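Side-chain contacts in Ycf54 protein (Thermosynechococcus elongatus, PDB 3HZE), which is of unknown function but probably supports the oxidative cyclase step of chlorophyll biosynthesis, as a cyanobacterial relative does: residues Phe48-Gln51 with Gln57-Arg60; Arg29-Arg32 with Ile38-Trp41; Pro52-Gln57 with Gly89-Glu94. All coordinates share one frame; numbering follows the deposited sequence.

Contact 1. Residues Phe48-Gln51 with Gln57-Arg60; sequences FLEQ and QKAR
The carboxylate of Glu-50 is the flat group that meets Lys-58, and the ammonium group stands in front of its oxygens, tilted out of the plane. Lys-58 NZ donates to Glu-50 OE1 at 2.9 Å, on the syn side and 26° out of the carboxylate plane, completing a salt bridge; lysine suits the place, with an apolar stem to pass the turn and a charge at its tip. Lys-58 CE stands before both oxygens, 3.4 Å from Glu-50 OE1 and slightly farther from Glu-50 OE2. Glu-50 starts out directed away from the helix; a bend at chi2 (-53°) swings its acid end back, while the lysine chain runs out extended to meet it. Here a short 3-10 turn, closed by Gln-51 N bonding to Phe-48 O, lies against helix 55-60 in the connection between strands 40-44 and 65-70. Beside the ion pair sits buried Leu-49, whose CD1 rests 3.5 Å from Lys-58 CA. With an alanine here CG and both methyls would be gone, and a gap would probably open against the helix backbone at Lys-58, leaving the lysine stem less firmly seated. That stem also passes the turn's backbone, with Lys-58 CB 3.7 Å from Leu-49 O.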
# COMPACT_ATOMS: atom_id res chain seq x y z
N PHE A 48 8.73 5.72 -1.35
CA PHE A 48 9.34 5.49 -0.04
C PHE A 48 10.25 4.26 0.00
O PHE A 48 11.25 4.25 0.72
CB PHE A 48 8.25 5.41 1.05
CG PHE A 48 7.52 4.08 1.12
CD1 PHE A 48 8.09 2.98 1.76
CD2 PHE A 48 6.24 3.94 0.57
CE1 PHE A 48 7.40 1.77 1.86
CE2 PHE A 48 5.54 2.73 0.66
CZ PHE A 48 6.13 1.64 1.31
N LEU A 49 9.90 3.24 -0.77
CA LEU A 49 10.68 2.01 -0.79
C LEU A 49 12.14 2.20 -1.22
O LEU A 49 12.97 1.31 -1.00
CB LEU A 49 9.99 1.00 -1.71
CG LEU A 49 10.60 -0.40 -1.82
CD1 LEU A 49 10.65 -1.07 -0.44
CD2 LEU A 49 9.74 -1.22 -2.79
N GLU A 50 12.45 3.35 -1.80
CA GLU A 50 13.82 3.63 -2.25
C GLU A 50 14.67 4.29 -1.18
O GLU A 50 15.88 4.42 -1.33
CB GLU A 50 13.80 4.52 -3.50
CG GLU A 50 13.04 3.93 -4.68
CD GLU A 50 13.52 2.53 -5.05
OE1 GLU A 50 14.71 2.37 -5.39
OE2 GLU A 50 12.70 1.59 -5.00
N GLN A 51 14.04 4.72 -0.09
CA GLN A 51 14.77 5.36 1.00
C GLN A 51 15.56 4.32 1.77
O GLN A 51 15.18 3.15 1.84
CB GLN A 51 13.80 6.10 1.94
CG GLN A 51 13.08 7.29 1.31
CD GLN A 51 12.37 8.15 2.33
OE1 GLN A 51 11.58 9.03 1.98
NE2 GLN A 51 12.66 7.92 3.61
N GLN A 57 13.33 -4.38 3.08
CA GLN A 57 12.09 -4.75 2.41
C GLN A 57 12.21 -4.63 0.90
O GLN A 57 11.62 -5.41 0.16
CB GLN A 57 10.93 -3.90 2.92
CG GLN A 57 10.67 -4.08 4.41
CD GLN A 57 9.26 -3.70 4.80
OE1 GLN A 57 8.74 -2.67 4.37
NE2 GLN A 57 8.64 -4.51 5.65
N LYS A 58 12.98 -3.65 0.43
CA LYS A 58 13.16 -3.49 -1.01
C LYS A 58 13.89 -4.70 -1.57
O LYS A 58 13.61 -5.14 -2.68
CB LYS A 58 13.97 -2.23 -1.32
CG LYS A 58 14.21 -2.04 -2.81
CD LYS A 58 15.22 -0.94 -3.09
CE LYS A 58 15.49 -0.83 -4.59
NZ LYS A 58 16.56 0.17 -4.90
N ALA A 59 14.82 -5.23 -0.79
CA ALA A 59 15.58 -6.40 -1.23
C ALA A 59 14.71 -7.65 -1.26
O ALA A 59 14.82 -8.47 -2.18
CB ALA A 59 16.77 -6.62 -0.29
N ARG A 60 13.84 -7.79 -0.27
CA ARG A 60 12.97 -8.95 -0.18
C ARG A 60 11.78 -8.96 -1.14
O ARG A 60 11.39 -10.03 -1.62
CB ARG A 60 12.44 -9.09 1.25
CG ARG A 60 13.47 -9.55 2.26
CD ARG A 60 12.85 -9.63 3.65
NE ARG A 60 11.64 -10.45 3.66
CZ ARG A 60 10.91 -10.67 4.75
NH1 ARG A 60 11.27 -10.14 5.91
NH2 ARG A 60 9.82 -11.43 4.69

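Contact 2. Residues Arg29-Arg32 with Ile38-Trp41; sequences RHYR and IDFW
Tyr-31 and Phe-40 stand edge-to-face: the edge of the phenylalanine is directed at the tyrosine face, with the planes at 75° and the centroids 5.0 Å apart. Phe-40 CE1 sits over the middle of the tyrosine ring, 3.6 Å above its plane, so that a C-H edge meets the electron-rich face. Phe-40 reaches this place with CG between its backbone N and carbonyl carbon (chi1 50°). The Tyr-31 and Asp-39 side chains cross at about a right angle, with ring and carboxylate tilted 59° to each other. The phenol OH of Tyr-31 donates to Asp-39 OD1 at 2.9 Å, arriving on the syn side and somewhat out of the carboxylate plane. A water donates to both partners, making a short bond of 2.6 Å to Asp-39 OD2 and a longer one to Tyr-31 OH; the hydroxyl thus gives one hydrogen bond and receives another, and its rotation is likely to be fixed. This joins helix 21-34, the long helix between the first two strands, to the start of strand 40-44, the second strand of a ferredoxin-like βαββαβ fold. Tyrosine suits the junction, since its ring can be buried while its oxygen reaches the polar turn. Ile-38 packs nearer the helix, its CD1 lying 3.6 Å from Tyr-31 CB, while its CG2 branch lies over one face of the Phe-40 ring, offset toward the rim. The phenylalanine also forms a cation-pi contact with Arg-27, one turn before Tyr-31 on the helix. The exposed Arg-32 bends at chi2 and brings NE to 4.1 Å from Ile-38 CD1.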
# COMPACT_ATOMS: atom_id res chain seq x y z
N ARG A 29 -16.94 2.71 -1.73
CA ARG A 29 -18.39 2.89 -1.74
C ARG A 29 -18.92 2.99 -0.31
O ARG A 29 -19.82 3.78 -0.02
CB ARG A 29 -19.08 1.72 -2.45
CG ARG A 29 -18.81 1.62 -3.94
CD ARG A 29 -19.45 0.35 -4.52
NE ARG A 29 -18.90 -0.01 -5.83
CZ ARG A 29 -18.64 -1.25 -6.21
NH1 ARG A 29 -18.87 -2.27 -5.39
NH2 ARG A 29 -18.14 -1.49 -7.42
N HIS A 30 -18.35 2.18 0.59
CA HIS A 30 -18.76 2.19 1.98
C HIS A 30 -18.43 3.54 2.64
O HIS A 30 -19.24 4.08 3.40
CB HIS A 30 -18.09 1.04 2.74
CG HIS A 30 -18.22 1.13 4.22
ND1 HIS A 30 -19.44 1.10 4.87
CD2 HIS A 30 -17.28 1.25 5.20
CE1 HIS A 30 -19.25 1.19 6.17
NE2 HIS A 30 -17.95 1.29 6.40
N TYR A 31 -17.25 4.07 2.36
CA TYR A 31 -16.84 5.36 2.92
C TYR A 31 -17.73 6.48 2.39
O TYR A 31 -18.08 7.41 3.13
CB TYR A 31 -15.38 5.68 2.56
CG TYR A 31 -14.36 5.16 3.55
CD1 TYR A 31 -14.38 3.83 3.98
CD2 TYR A 31 -13.35 5.99 4.05
CE1 TYR A 31 -13.42 3.34 4.86
CE2 TYR A 31 -12.38 5.50 4.94
CZ TYR A 31 -12.43 4.17 5.34
OH TYR A 31 -11.47 3.68 6.20
N ARG A 32 -18.07 6.41 1.11
CA ARG A 32 -18.93 7.42 0.51
C ARG A 32 -20.30 7.42 1.18
O ARG A 32 -20.83 8.48 1.51
CB ARG A 32 -19.08 7.17 -0.99
CG ARG A 32 -18.06 7.89 -1.86
CD ARG A 32 -16.62 7.56 -1.48
NE ARG A 32 -15.66 8.27 -2.32
CZ ARG A 32 -15.50 8.07 -3.62
NH1 ARG A 32 -16.25 7.17 -4.25
NH2 ARG A 32 -14.60 8.77 -4.30
N ILE A 38 -11.72 9.13 2.40
CA ILE A 38 -10.88 7.98 2.02
C ILE A 38 -9.51 8.11 2.68
O ILE A 38 -8.86 9.14 2.54
CB ILE A 38 -10.67 7.91 0.49
CG1 ILE A 38 -12.01 7.80 -0.23
CG2 ILE A 38 -9.77 6.73 0.15
CD1 ILE A 38 -12.83 6.62 0.20
N ASP A 39 -9.09 7.08 3.40
CA ASP A 39 -7.78 7.10 4.05
C ASP A 39 -6.94 5.87 3.72
O ASP A 39 -6.10 5.45 4.51
CB ASP A 39 -7.93 7.23 5.57
CG ASP A 39 -8.74 6.09 6.17
OD1 ASP A 39 -9.17 5.20 5.41
OD2 ASP A 39 -8.94 6.10 7.40
N PHE A 40 -7.19 5.28 2.56
CA PHE A 40 -6.45 4.12 2.10
C PHE A 40 -6.19 4.37 0.62
O PHE A 40 -7.07 4.89 -0.08
CB PHE A 40 -7.25 2.83 2.29
CG PHE A 40 -8.65 2.90 1.75
CD1 PHE A 40 -9.67 3.53 2.46
CD2 PHE A 40 -8.95 2.34 0.51
CE1 PHE A 40 -10.96 3.60 1.95
CE2 PHE A 40 -10.24 2.40 -0.01
CZ PHE A 40 -11.24 3.03 0.70
N TRP A 41 -5.01 4.00 0.14
CA TRP A 41 -4.62 4.26 -1.24
C TRP A 41 -3.69 3.23 -1.87
O TRP A 41 -2.83 2.65 -1.19
CB TRP A 41 -3.90 5.61 -1.30
CG TRP A 41 -4.59 6.72 -0.59
CD1 TRP A 41 -5.56 7.53 -1.09
CD2 TRP A 41 -4.35 7.17 0.76
NE1 TRP A 41 -5.95 8.45 -0.15
CE2 TRP A 41 -5.22 8.25 1.00
CE3 TRP A 41 -3.49 6.76 1.78
CZ2 TRP A 41 -5.26 8.94 2.22
CZ3 TRP A 41 -3.52 7.43 3.00
CH2 TRP A 41 -4.40 8.51 3.21
O HOH W 1 -10.56 4.95 9.09

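Contact 3. Residues Pro52-Gln57 with Gly89-Glu94; sequences PQFAEQ and GQFTSE
The side-chain amide of Gln-57, beside Gly-89 but not touching it, is gripped at both of its polar atoms: OE1 is hydrogen-bonded with Tyr-6 OH, and NE2 donates to the carbonyl oxygen of Met-88, the residue just before the glycine. Both bonds lie on the sheet side of helix 55-60, so they tie the helix to strands 3-10 and 87-92 and hold the amide in one orientation. A side chain at position 89 would start close to this amide, so the glycine probably leaves it room. The apolar part of the contact is made by Phe-54 and Phe-91, both buried. Phe-54 CZ leads, meeting Phe-91 CB at 3.7 Å, with that methylene lying in the plane of the Phe-54 ring at its edge. The same CZ of Phe-54 is 3.9 Å from Phe-91 CD2. The two rings are turned steeply, their planes 76° apart with centroids separated by 5.9 Å, in an oblique pairing. In Phe-54, CG lies opposite the carbonyl carbon (chi1 -57°), which places the ring against strand 87-92. Its CE1 edge looks more distantly toward the carbonyl oxygen of Gln-90. Phe-48 completes an aromatic cluster, packing edge-to-face with Phe-54 and meeting Phe-91 at about 45°, while Val-96 touches both phenylalanines of this contact. Phe-54 occupies the N-cap position of helix 55-60, after a 3-10 turn in which Ala-55 N bonds to Pro-52 O at 3.0 Å. The arrangement packs an extra short helix, inserted between the second and third strands, against the outer fourth strand of a ferredoxin-like βαββαβ sheet.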
# COMPACT_ATOMS: atom_id res chain seq x y z
N PRO A 52 16.68 4.73 2.38
CA PRO A 52 17.56 3.85 3.16
C PRO A 52 16.88 2.99 4.22
O PRO A 52 17.17 1.81 4.34
CB PRO A 52 18.58 4.82 3.75
CG PRO A 52 18.70 5.85 2.68
CD PRO A 52 17.26 6.09 2.31
N GLN A 53 15.97 3.59 4.99
CA GLN A 53 15.30 2.85 6.05
C GLN A 53 14.44 1.67 5.58
O GLN A 53 13.97 0.87 6.39
CB GLN A 53 14.44 3.80 6.90
CG GLN A 53 13.53 4.73 6.11
CD GLN A 53 14.12 6.13 5.89
OE1 GLN A 53 15.19 6.28 5.30
NE2 GLN A 53 13.40 7.15 6.36
N PHE A 54 14.26 1.55 4.27
CA PHE A 54 13.45 0.46 3.73
C PHE A 54 14.27 -0.50 2.88
O PHE A 54 13.72 -1.32 2.14
CB PHE A 54 12.30 1.05 2.90
CG PHE A 54 11.43 2.00 3.68
CD1 PHE A 54 10.54 1.52 4.63
CD2 PHE A 54 11.53 3.37 3.49
CE1 PHE A 54 9.75 2.40 5.39
CE2 PHE A 54 10.75 4.26 4.23
CZ PHE A 54 9.86 3.78 5.19
N ALA A 55 15.59 -0.40 2.99
CA ALA A 55 16.51 -1.24 2.22
C ALA A 55 16.26 -2.74 2.31
O ALA A 55 16.39 -3.46 1.31
CB ALA A 55 17.95 -0.94 2.64
N GLU A 56 15.91 -3.22 3.49
CA GLU A 56 15.67 -4.65 3.68
C GLU A 56 14.42 -5.12 2.94
O GLU A 56 14.45 -6.14 2.24
CB GLU A 56 15.55 -4.95 5.18
CG GLU A 56 15.99 -6.35 5.57
CD GLU A 56 15.13 -7.44 4.96
OE1 GLU A 56 13.91 -7.45 5.24
OE2 GLU A 56 15.67 -8.27 4.20
N GLN A 57 13.33 -4.38 3.08
CA GLN A 57 12.09 -4.75 2.41
C GLN A 57 12.21 -4.63 0.90
O GLN A 57 11.62 -5.41 0.16
CB GLN A 57 10.93 -3.90 2.92
CG GLN A 57 10.67 -4.08 4.41
CD GLN A 57 9.26 -3.70 4.80
OE1 GLN A 57 8.74 -2.67 4.37
NE2 GLN A 57 8.64 -4.51 5.65
N GLY A 89 4.48 -2.76 7.17
CA GLY A 89 5.31 -1.82 7.90
C GLY A 89 4.61 -0.50 8.12
O GLY A 89 3.40 -0.38 7.90
N GLN A 90 5.36 0.50 8.57
CA GLN A 90 4.80 1.82 8.82
C GLN A 90 5.88 2.89 8.79
O GLN A 90 7.07 2.59 8.91
CB GLN A 90 4.10 1.84 10.18
CG GLN A 90 4.98 1.43 11.36
CD GLN A 90 4.23 1.45 12.68
OE1 GLN A 90 4.22 2.45 13.40
NE2 GLN A 90 3.59 0.33 13.00
N PHE A 91 5.47 4.13 8.61
CA PHE A 91 6.42 5.24 8.60
C PHE A 91 5.68 6.53 8.91
O PHE A 91 4.46 6.59 8.79
CB PHE A 91 7.16 5.32 7.26
CG PHE A 91 6.27 5.56 6.06
CD1 PHE A 91 5.74 6.82 5.81
CD2 PHE A 91 6.00 4.53 5.16
CE1 PHE A 91 4.96 7.06 4.67
CE2 PHE A 91 5.23 4.76 4.02
CZ PHE A 91 4.71 6.03 3.77
N THR A 92 6.43 7.55 9.32
CA THR A 92 5.82 8.84 9.66
C THR A 92 6.04 9.87 8.57
O THR A 92 6.87 9.69 7.68
CB THR A 92 6.42 9.43 10.95
OG1 THR A 92 7.81 9.73 10.72
CG2 THR A 92 6.29 8.46 12.11
N SER A 93 5.30 10.97 8.67
CA SER A 93 5.41 12.07 7.72
C SER A 93 6.80 12.69 7.78
O SER A 93 7.30 13.22 6.79
CB SER A 93 4.37 13.15 8.03
OG SER A 93 3.06 12.61 8.05
N GLU A 94 7.42 12.63 8.96
CA GLU A 94 8.76 13.19 9.11
C GLU A 94 9.82 12.29 8.49
O GLU A 94 10.94 12.73 8.22
CB GLU A 94 9.10 13.46 10.58
CG GLU A 94 8.16 12.85 11.61
CD GLU A 94 6.77 13.47 11.61
OE1 GLU A 94 6.66 14.71 11.53
OE2 GLU A 94 5.79 12.71 11.71

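How the contacts relate
Contact 2 comes first along the chain, closing before contact 1 opens; contact 3 then begins between the two segments of contact 1 and reaches far ahead to strand 87-92. Contacts 1 and 3 have centres about 8 Å apart, share Gln-57 and helix 55-60, and touch through Phe-48, which meets Phe-54 and Phe-91. Contact 2 lies on the opposite side of the chain's centre, its own centre about 26 Å from that of contact 1 and 24 Å from that of contact 3. Contacts 2 and 3 reach the two outermost strands of one sheet, 40-44 and 87-92, so each edge of the antiparallel sheet is joined to a different helix.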